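Local coordinates for protein ATP-dependent RNA ligase (Methanothermobacter thermautotrophicus, PDB 5D1P) that is an archaeal ATP-dependent RNA ligase that forms a covalent enzyme-AMP intermediate and probably uses it to join RNA ends, at residues A[159-163]-A[225-229]; A[147-153]-A[164-170]; A[38-43]-A[54-59]. All blocks are in the same frame, centred on the assembly; numbering follows the deposited sequence.

Contact 1: A[159-163]-A[225-229]; sequences QDYPE and AGREG
Neither segment is regular helix or strand. Residues 159-161 run extended (Gln159 phi/psi -132/129, Tyr161 -109/84), whereas 225-229 leaves a helix through a Schellman motif: Gly226, at 76/29, ends the helix with a positive phi, a conformation easiest for a residue without a side chain. The backbones stay well apart, the closest CA pair being Tyr161 and Arg227 at 9.0 Å, so side chains bridge the gap and bury 242 Å². Gln159, with chi1 and chi2 both t, extends its amide until NE2 donates to the carbonyl O of Gly226 at 3.2 Å; its OE1 accepts from Asn96. Tyr161 (chi1 m) sets its ring edge over one face of the Arg227 guanidinium, with Tyr161 CD2 3.5 Å from Arg227 CZ. Since CZ lies near the ring plane, this is no face-on cation-pi stack. Glu163 (chi1 p, chi2 m) meets the guanidinium edge in a salt bridge: OE1 of Glu163 is 2.8 Å from NH2 of Arg227, and Glu163 OE2 accepts from Arg227 NH1 at 2.9 Å. Arg227 NH1 has a second acidic partner, Glu93, an ATP-binding residue. Water 1 accepts from Tyr161 OH (2.8 Å) and Glu228 N (3.1 Å), while Tyr161 OH also bonds Asn96. Glu228, a Mg(2+)-site residue, hydrogen-bonds through OE2 to NZ of the adenylylated lysine at position 94, so the contact borders the nucleotidyl-transfer site. In the fold, it ties the loop between strands 143-150 and 168-176 to the turn joining helix 208-225 to strand 229-233, with helix 247-257 touching Gln159 and Glu228.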
loop_
_atom_site.group_PDB
_atom_site.type_symbol
_atom_site.label_atom_id
_atom_site.label_comp_id
_atom_site.label_asym_id
_atom_site.label_seq_id
_atom_site.Cartn_x
_atom_site.Cartn_y
_atom_site.Cartn_z
ATOM N N GLN A 159 -4.876 0.661 -24.598
ATOM C CA GLN A 159 -6.050 1.521 -24.519
ATOM C C GLN A 159 -6.432 1.903 -25.934
ATOM O O GLN A 159 -5.585 2.358 -26.699
ATOM C CB GLN A 159 -5.809 2.783 -23.675
ATOM C CG GLN A 159 -6.997 3.757 -23.709
ATOM C CD GLN A 159 -7.130 4.624 -22.467
ATOM O OE1 GLN A 159 -6.439 4.430 -21.467
ATOM N NE2 GLN A 159 -8.021 5.599 -22.531
ATOM N N ASP A 160 -7.702 1.716 -26.275
ATOM C CA ASP A 160 -8.179 1.994 -27.623
ATOM C C ASP A 160 -8.411 3.478 -27.830
ATOM O O ASP A 160 -9.289 4.066 -27.216
ATOM C CB ASP A 160 -9.467 1.218 -27.903
ATOM C CG ASP A 160 -9.793 1.132 -29.377
ATOM O OD1 ASP A 160 -10.718 0.375 -29.725
ATOM O OD2 ASP A 160 -9.122 1.802 -30.186
ATOM N N TYR A 161 -7.605 4.082 -28.691
ATOM C CA TYR A 161 -7.765 5.482 -29.060
ATOM C C TYR A 161 -8.266 5.557 -30.496
ATOM O O TYR A 161 -7.467 5.722 -31.411
ATOM C CB TYR A 161 -6.444 6.237 -28.937
ATOM C CG TYR A 161 -6.025 6.607 -27.533
ATOM C CD1 TYR A 161 -5.184 5.783 -26.789
ATOM C CD2 TYR A 161 -6.454 7.802 -26.959
ATOM C CE1 TYR A 161 -4.792 6.141 -25.500
ATOM C CE2 TYR A 161 -6.082 8.158 -25.688
ATOM C CZ TYR A 161 -5.249 7.328 -24.955
ATOM O OH TYR A 161 -4.886 7.714 -23.679
ATOM N N PRO A 162 -9.589 5.434 -30.697
ATOM C CA PRO A 162 -10.169 5.228 -32.031
ATOM C C PRO A 162 -9.709 6.220 -33.099
ATOM O O PRO A 162 -9.665 5.829 -34.263
ATOM C CB PRO A 162 -11.681 5.356 -31.781
ATOM C CG PRO A 162 -11.824 5.935 -30.411
ATOM C CD PRO A 162 -10.628 5.476 -29.654
ATOM N N GLU A 163 -9.343 7.445 -32.728
ATOM C CA GLU A 163 -8.851 8.402 -33.716
ATOM C C GLU A 163 -7.421 8.108 -34.200
ATOM O O GLU A 163 -6.907 8.829 -35.051
ATOM C CB GLU A 163 -8.912 9.832 -33.173
ATOM C CG GLU A 163 -7.772 10.233 -32.236
ATOM C CD GLU A 163 -8.031 9.818 -30.799
ATOM O OE1 GLU A 163 -8.856 8.896 -30.584
ATOM O OE2 GLU A 163 -7.426 10.425 -29.884
ATOM N N ALA A 225 -14.740 11.273 -20.843
ATOM C CA ALA A 225 -14.379 10.530 -22.049
ATOM C C ALA A 225 -13.486 9.327 -21.715
ATOM O O ALA A 225 -13.259 8.460 -22.559
ATOM C CB ALA A 225 -13.685 11.445 -23.042
ATOM N N GLY A 226 -12.983 9.281 -20.484
ATOM C CA GLY A 226 -12.088 8.220 -20.048
ATOM C C GLY A 226 -10.657 8.324 -20.564
ATOM O O GLY A 226 -9.987 7.307 -20.747
ATOM N N ARG A 227 -10.195 9.550 -20.814
ATOM C CA ARG A 227 -8.808 9.814 -21.206
ATOM C C ARG A 227 -7.910 10.037 -19.984
ATOM O O ARG A 227 -8.398 10.315 -18.891
ATOM C CB ARG A 227 -8.769 11.012 -22.137
ATOM C CG ARG A 227 -9.675 10.796 -23.329
ATOM C CD ARG A 227 -8.960 11.148 -24.586
ATOM N NE ARG A 227 -9.430 10.359 -25.712
ATOM C CZ ARG A 227 -8.828 10.347 -26.893
ATOM N NH1 ARG A 227 -7.737 11.078 -27.079
ATOM N NH2 ARG A 227 -9.312 9.599 -27.875
ATOM N N GLU A 228 -6.599 9.920 -20.159
ATOM C CA GLU A 228 -5.727 9.717 -19.000
ATOM C C GLU A 228 -5.441 10.985 -18.235
ATOM O O GLU A 228 -5.480 10.997 -16.999
ATOM C CB GLU A 228 -4.402 9.082 -19.420
ATOM C CG GLU A 228 -3.601 8.537 -18.236
ATOM C CD GLU A 228 -2.159 8.259 -18.586
ATOM O OE1 GLU A 228 -1.790 8.466 -19.767
ATOM O OE2 GLU A 228 -1.397 7.833 -17.687
ATOM N N GLY A 229 -5.123 12.054 -18.958
ATOM C CA GLY A 229 -4.830 13.307 -18.302
ATOM C C GLY A 229 -3.991 14.251 -19.130
ATOM O O GLY A 229 -4.039 14.243 -20.353
HETATM O O HOH W 1 -5.370 10.370 -22.923
#

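Contact 2: A[147-153]-A[164-170]; sequences GEMIGRD and VGPLGFR
Two glycines leave room where a CB would collide: on Gly147 with Phe169 CE2 and Arg170 O, on Gly151 (phi/psi 146/162), just past the strand, with Pro166 O. Strands 147-150 and 168-170 run antiparallel at 158°, axes 4.7 Å apart, strand 168-176 edging a four-stranded antiparallel sheet of the RNA ligase family region. Glu148-Arg170 is a hydrogen-bonded pair (Glu148 N to Arg170 O 2.8 Å, Arg170 N to Glu148 O 3.0 Å), as is Ile150-Gly168 (Ile150 N to Gly168 O 2.8 Å, Gly168 N to Ile150 O 2.7 Å). Between them, Met149-Phe169 is non-hydrogen-bonded, CA atoms 4.5 Å apart. Asp153 N donates to Pro166 O (2.9 Å); water 2 accepts from Arg152 N (3.0 Å) and donates to Gly165 O (2.5 Å). Met149 (chi1 t) makes a Met-aromatic contact, SD 5.2 Å from the Phe169 centroid; this face packs on strand 98-104. Opposite, Ile150 CD1 meets Val164 CG1 (3.8 Å), and Glu148, an ATP- and Mg(2+)-site residue, bonds Gly97 N and O2' of the adenylylated lysine: strand pairing fixes a carboxylate at the nucleotide.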
loop_
_atom_site.group_PDB
_atom_site.type_symbol
_atom_site.label_atom_id
_atom_site.label_comp_id
_atom_site.label_asym_id
_atom_site.label_seq_id
_atom_site.Cartn_x
_atom_site.Cartn_y
_atom_site.Cartn_z
ATOM N N GLY A 147 7.927 9.744 -28.238
ATOM C CA GLY A 147 6.491 9.645 -28.416
ATOM C C GLY A 147 5.830 8.551 -27.583
ATOM O O GLY A 147 6.503 7.807 -26.866
ATOM N N GLU A 148 4.504 8.480 -27.677
ATOM C CA GLU A 148 3.718 7.449 -27.045
ATOM C C GLU A 148 3.150 6.527 -28.116
ATOM O O GLU A 148 2.493 6.983 -29.059
ATOM C CB GLU A 148 2.592 8.061 -26.215
ATOM C CG GLU A 148 2.015 7.138 -25.122
ATOM C CD GLU A 148 2.907 7.031 -23.875
ATOM O OE1 GLU A 148 4.009 7.625 -23.861
ATOM O OE2 GLU A 148 2.501 6.342 -22.903
ATOM N N MET A 149 3.446 5.236 -27.994
ATOM C CA MET A 149 2.821 4.220 -28.827
ATOM C C MET A 149 1.526 3.807 -28.123
ATOM O O MET A 149 1.553 3.354 -26.975
ATOM C CB MET A 149 3.775 3.038 -29.031
ATOM C CG MET A 149 3.287 1.908 -29.978
ATOM S SD MET A 149 3.374 2.371 -31.724
ATOM C CE MET A 149 5.146 2.332 -32.017
ATOM N N ILE A 150 0.399 3.988 -28.792
ATOM C CA ILE A 150 -0.919 3.755 -28.184
ATOM C C ILE A 150 -1.796 2.902 -29.073
ATOM O O ILE A 150 -1.585 2.843 -30.286
ATOM C CB ILE A 150 -1.678 5.070 -27.957
ATOM C CG1 ILE A 150 -1.888 5.738 -29.317
ATOM C CG2 ILE A 150 -0.945 5.985 -26.982
ATOM C CD1 ILE A 150 -2.135 7.213 -29.264
ATOM N N GLY A 151 -2.822 2.289 -28.485
ATOM C CA GLY A 151 -3.813 1.568 -29.267
ATOM C C GLY A 151 -4.351 0.344 -28.547
ATOM O O GLY A 151 -3.754 -0.145 -27.579
ATOM N N ARG A 152 -5.494 -0.149 -29.011
ATOM C CA ARG A 152 -6.022 -1.410 -28.510
ATOM C C ARG A 152 -5.028 -2.534 -28.725
ATOM O O ARG A 152 -4.755 -3.298 -27.806
ATOM C CB ARG A 152 -7.349 -1.759 -29.188
ATOM C CG ARG A 152 -7.718 -3.222 -29.027
ATOM C CD ARG A 152 -9.206 -3.484 -29.232
ATOM N NE ARG A 152 -9.783 -2.637 -30.272
ATOM C CZ ARG A 152 -10.996 -2.816 -30.790
ATOM N NH1 ARG A 152 -11.759 -3.828 -30.377
ATOM N NH2 ARG A 152 -11.440 -1.984 -31.729
ATOM N N ASP A 153 -4.480 -2.636 -29.936
ATOM C CA ASP A 153 -3.562 -3.733 -30.258
ATOM C C ASP A 153 -2.123 -3.436 -29.833
ATOM O O ASP A 153 -1.172 -3.667 -30.589
ATOM C CB ASP A 153 -3.615 -4.053 -31.750
ATOM C CG ASP A 153 -4.997 -4.525 -32.198
ATOM O OD1 ASP A 153 -5.874 -4.768 -31.333
ATOM O OD2 ASP A 153 -5.196 -4.663 -33.423
ATOM N N VAL A 164 -6.776 7.064 -33.679
ATOM C CA VAL A 164 -5.474 6.677 -34.218
ATOM C C VAL A 164 -5.487 5.308 -34.907
ATOM O O VAL A 164 -4.543 4.973 -35.624
ATOM C CB VAL A 164 -4.367 6.672 -33.129
ATOM C CG1 VAL A 164 -4.521 7.864 -32.203
ATOM C CG2 VAL A 164 -4.391 5.382 -32.342
ATOM N N GLY A 165 -6.549 4.528 -34.717
ATOM C CA GLY A 165 -6.605 3.193 -35.292
ATOM C C GLY A 165 -6.217 2.146 -34.259
ATOM O O GLY A 165 -6.124 2.455 -33.077
ATOM N N PRO A 166 -5.992 0.895 -34.688
ATOM C CA PRO A 166 -5.724 -0.142 -33.682
ATOM C C PRO A 166 -4.335 -0.009 -33.032
ATOM O O PRO A 166 -4.062 -0.574 -31.970
ATOM C CB PRO A 166 -5.842 -1.446 -34.480
ATOM C CG PRO A 166 -5.556 -1.047 -35.913
ATOM C CD PRO A 166 -6.105 0.349 -36.055
ATOM N N LEU A 167 -3.457 0.734 -33.684
ATOM C CA LEU A 167 -2.150 1.031 -33.129
ATOM C C LEU A 167 -1.662 2.310 -33.762
ATOM O O LEU A 167 -1.702 2.462 -34.975
ATOM C CB LEU A 167 -1.146 -0.101 -33.373
ATOM C CG LEU A 167 0.185 0.087 -32.628
ATOM C CD1 LEU A 167 -0.058 0.018 -31.133
ATOM C CD2 LEU A 167 1.199 -0.938 -33.021
ATOM N N GLY A 168 -1.214 3.242 -32.939
ATOM C CA GLY A 168 -0.728 4.494 -33.460
ATOM C C GLY A 168 0.354 5.068 -32.582
ATOM O O GLY A 168 0.729 4.490 -31.553
ATOM N N PHE A 169 0.827 6.239 -32.988
ATOM C CA PHE A 169 1.938 6.889 -32.344
ATOM C C PHE A 169 1.678 8.391 -32.326
ATOM O O PHE A 169 1.106 8.922 -33.265
ATOM C CB PHE A 169 3.225 6.541 -33.085
ATOM C CG PHE A 169 4.469 6.825 -32.307
ATOM C CD1 PHE A 169 4.892 5.951 -31.314
ATOM C CD2 PHE A 169 5.230 7.960 -32.574
ATOM C CE1 PHE A 169 6.052 6.207 -30.577
ATOM C CE2 PHE A 169 6.399 8.218 -31.853
ATOM C CZ PHE A 169 6.808 7.340 -30.851
ATOM N N ARG A 170 2.042 9.048 -31.226
ATOM C CA ARG A 170 1.922 10.497 -31.063
ATOM C C ARG A 170 3.207 11.018 -30.450
ATOM O O ARG A 170 3.644 10.533 -29.401
ATOM C CB ARG A 170 0.745 10.883 -30.158
ATOM C CG ARG A 170 -0.633 10.653 -30.742
ATOM C CD ARG A 170 -0.921 11.580 -31.906
ATOM N NE ARG A 170 -1.078 10.801 -33.125
ATOM C CZ ARG A 170 -2.245 10.485 -33.655
ATOM N NH1 ARG A 170 -3.356 10.910 -33.082
ATOM N NH2 ARG A 170 -2.297 9.753 -34.752
HETATM O O HOH W 2 -6.674 1.975 -30.690
#

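Contact 3: A[38-43]-A[54-59]; sequences MQALLF and TVIYLG
At the apolar centre Ala40 lays its methyl over the Tyr57 ring, a CH-pi contact with CB of Ala40 4.2 Å from the ring centroid and 21° off its normal. Ala40 CB also reaches Val55 CG1 at 4.1 Å, and Leu42 CG lies 3.9 Å from Val55 CG2, so Ala40, Leu42, Val55 and Tyr57 share one face of the sheet. Met38 extends this group as a Met-aromatic contact, its SD at the edge of the Tyr57 ring, 5.3 Å from the centroid. Leu41 and Ile56 project from the other face, where helix 7-14 supplies Ile10 to both; Phe43 (chi1 m) brings CE2 to 3.7 Å from CD1 of Ile56 (chi1 m, chi2 t).

The backbones carrying these side chains are antiparallel, strands 39-43 and 55-58 at 167° with axes 4.7 Å apart. Leu41-Ile56 is a hydrogen-bonded pair (Leu41 N to Ile56 O 3.0 Å, Ile56 N to Leu41 O 2.9 Å). Ala40-Tyr57 and Leu42-Val55 are non-hydrogen-bonded pairs, their CA atoms 4.7 and 4.5 Å apart. Further out, Phe43 N donates to Thr54 O at 3.0 Å and Leu58 N to Gln39 O at 2.9 Å.

At the polar edge Thr54 OG1 bonds Glu51 O and Gly67 N, while Gln39 NE2 makes a weak bond to Leu32 O. Strands 29-33 and 62-65 flank the pair; strands 39-43 and 55-58 form a beta hairpin, the central two strands of an antiparallel four-stranded meander with strand order 1-2-3-4.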
loop_
_atom_site.group_PDB
_atom_site.type_symbol
_atom_site.label_atom_id
_atom_site.label_comp_id
_atom_site.label_asym_id
_atom_site.label_seq_id
_atom_site.Cartn_x
_atom_site.Cartn_y
_atom_site.Cartn_z
ATOM N N MET A 38 26.539 -3.744 -33.784
ATOM C CA MET A 38 27.130 -2.636 -33.068
ATOM C C MET A 38 27.087 -2.939 -31.602
ATOM O O MET A 38 26.304 -3.761 -31.109
ATOM C CB MET A 38 26.404 -1.325 -33.345
ATOM C CG MET A 38 27.304 -0.097 -33.383
ATOM S SD MET A 38 26.384 1.433 -33.706
ATOM C CE MET A 38 25.400 0.985 -35.134
ATOM N N GLN A 39 27.933 -2.236 -30.892
ATOM C CA GLN A 39 28.112 -2.529 -29.509
ATOM C C GLN A 39 27.497 -1.356 -28.761
ATOM O O GLN A 39 27.633 -0.196 -29.165
ATOM C CB GLN A 39 29.608 -2.814 -29.280
ATOM C CG GLN A 39 29.953 -4.126 -30.031
ATOM C CD GLN A 39 29.660 -5.367 -29.189
ATOM O OE1 GLN A 39 30.489 -6.276 -29.164
ATOM N NE2 GLN A 39 28.669 -5.272 -28.277
ATOM N N ALA A 40 26.667 -1.683 -27.782
ATOM C CA ALA A 40 25.846 -0.677 -27.145
ATOM C C ALA A 40 25.910 -0.845 -25.651
ATOM O O ALA A 40 25.874 -1.968 -25.138
ATOM C CB ALA A 40 24.399 -0.758 -27.640
ATOM N N LEU A 41 26.024 0.278 -24.951
ATOM C CA LEU A 41 26.004 0.249 -23.500
ATOM C C LEU A 41 24.732 0.854 -22.977
ATOM O O LEU A 41 24.405 2.001 -23.273
ATOM C CB LEU A 41 27.208 0.973 -22.921
ATOM C CG LEU A 41 28.229 -0.096 -22.550
ATOM C CD1 LEU A 41 29.587 0.515 -22.461
ATOM C CD2 LEU A 41 27.843 -0.743 -21.226
ATOM N N LEU A 42 24.030 0.054 -22.183
ATOM C CA LEU A 42 22.725 0.394 -21.654
ATOM C C LEU A 42 22.792 0.651 -20.149
ATOM O O LEU A 42 23.317 -0.159 -19.404
ATOM C CB LEU A 42 21.749 -0.744 -21.975
ATOM C CG LEU A 42 20.266 -0.586 -21.687
ATOM C CD1 LEU A 42 19.486 -1.348 -22.737
ATOM C CD2 LEU A 42 19.937 -1.097 -20.286
ATOM N N PHE A 43 22.262 1.790 -19.719
ATOM C CA PHE A 43 22.238 2.172 -18.315
ATOM C C PHE A 43 20.873 1.874 -17.687
ATOM O O PHE A 43 19.896 2.598 -17.921
ATOM C CB PHE A 43 22.551 3.663 -18.155
ATOM C CG PHE A 43 23.960 4.049 -18.536
ATOM C CD1 PHE A 43 24.906 4.309 -17.557
ATOM C CD2 PHE A 43 24.330 4.180 -19.874
ATOM C CE1 PHE A 43 26.212 4.687 -17.906
ATOM C CE2 PHE A 43 25.621 4.549 -20.235
ATOM C CZ PHE A 43 26.570 4.804 -19.246
ATOM N N THR A 54 19.281 5.290 -20.645
ATOM C CA THR A 54 20.242 5.886 -21.584
ATOM C C THR A 54 20.963 4.770 -22.334
ATOM O O THR A 54 21.365 3.785 -21.730
ATOM C CB THR A 54 21.282 6.775 -20.877
ATOM O OG1 THR A 54 20.648 7.946 -20.335
ATOM C CG2 THR A 54 22.354 7.204 -21.845
ATOM N N VAL A 55 21.110 4.894 -23.647
ATOM C CA VAL A 55 21.898 3.909 -24.386
ATOM C C VAL A 55 22.920 4.577 -25.296
ATOM O O VAL A 55 22.594 5.517 -26.031
ATOM C CB VAL A 55 21.021 2.988 -25.231
ATOM C CG1 VAL A 55 21.889 1.986 -25.971
ATOM C CG2 VAL A 55 20.044 2.257 -24.348
ATOM N N ILE A 56 24.157 4.097 -25.217
ATOM C CA ILE A 56 25.244 4.618 -26.032
ATOM C C ILE A 56 25.620 3.666 -27.142
ATOM O O ILE A 56 25.959 2.514 -26.887
ATOM C CB ILE A 56 26.500 4.900 -25.202
ATOM C CG1 ILE A 56 26.169 5.843 -24.053
ATOM C CG2 ILE A 56 27.583 5.490 -26.081
ATOM C CD1 ILE A 56 27.313 6.040 -23.130
ATOM N N TYR A 57 25.569 4.154 -28.377
ATOM C CA TYR A 57 25.896 3.327 -29.521
ATOM C C TYR A 57 27.313 3.606 -29.966
ATOM O O TYR A 57 27.680 4.750 -30.241
ATOM C CB TYR A 57 24.897 3.551 -30.660
ATOM C CG TYR A 57 23.630 2.766 -30.443
ATOM C CD1 TYR A 57 23.499 1.488 -30.946
ATOM C CD2 TYR A 57 22.588 3.285 -29.678
ATOM C CE1 TYR A 57 22.357 0.759 -30.723
ATOM C CE2 TYR A 57 21.440 2.557 -29.449
ATOM C CZ TYR A 57 21.336 1.293 -29.969
ATOM O OH TYR A 57 20.198 0.550 -29.751
ATOM N N LEU A 58 28.112 2.544 -30.004
ATOM C CA LEU A 58 29.513 2.653 -30.335
ATOM C C LEU A 58 29.674 2.419 -31.832
ATOM O O LEU A 58 29.985 1.320 -32.272
ATOM C CB LEU A 58 30.325 1.654 -29.506
ATOM C CG LEU A 58 30.103 1.806 -27.995
ATOM C CD1 LEU A 58 30.542 0.568 -27.250
ATOM C CD2 LEU A 58 30.834 3.030 -27.453
ATOM N N GLY A 59 29.421 3.457 -32.617
ATOM C CA GLY A 59 29.508 3.346 -34.060
ATOM C C GLY A 59 30.672 4.144 -34.605
ATOM O O GLY A 59 31.603 4.463 -33.861
#

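Overall arrangement
Contacts 1 and 2 form one neighbourhood, their centres 10 Å apart and their segments alternating along the chain. They touch directly: Asp160 OD1 and Arg152 NH2 make a 3.2 Å salt bridge, and Tyr161 CD1 packs 3.8 Å from Ile150 CB. Both border the adenylylated lysine at position 94, contact 1 through Glu228 and contact 2 through Glu148; each of these side chains lies about 4 Å from the bound magnesium ion. Contact 3 belongs to a separate N-terminal sheet, its centre 35 Å from that of contact 1 and 27 Å from that of contact 2. The side chain of Thr54 is still about 9 Å from that of Arg115, a residue of the ATP site.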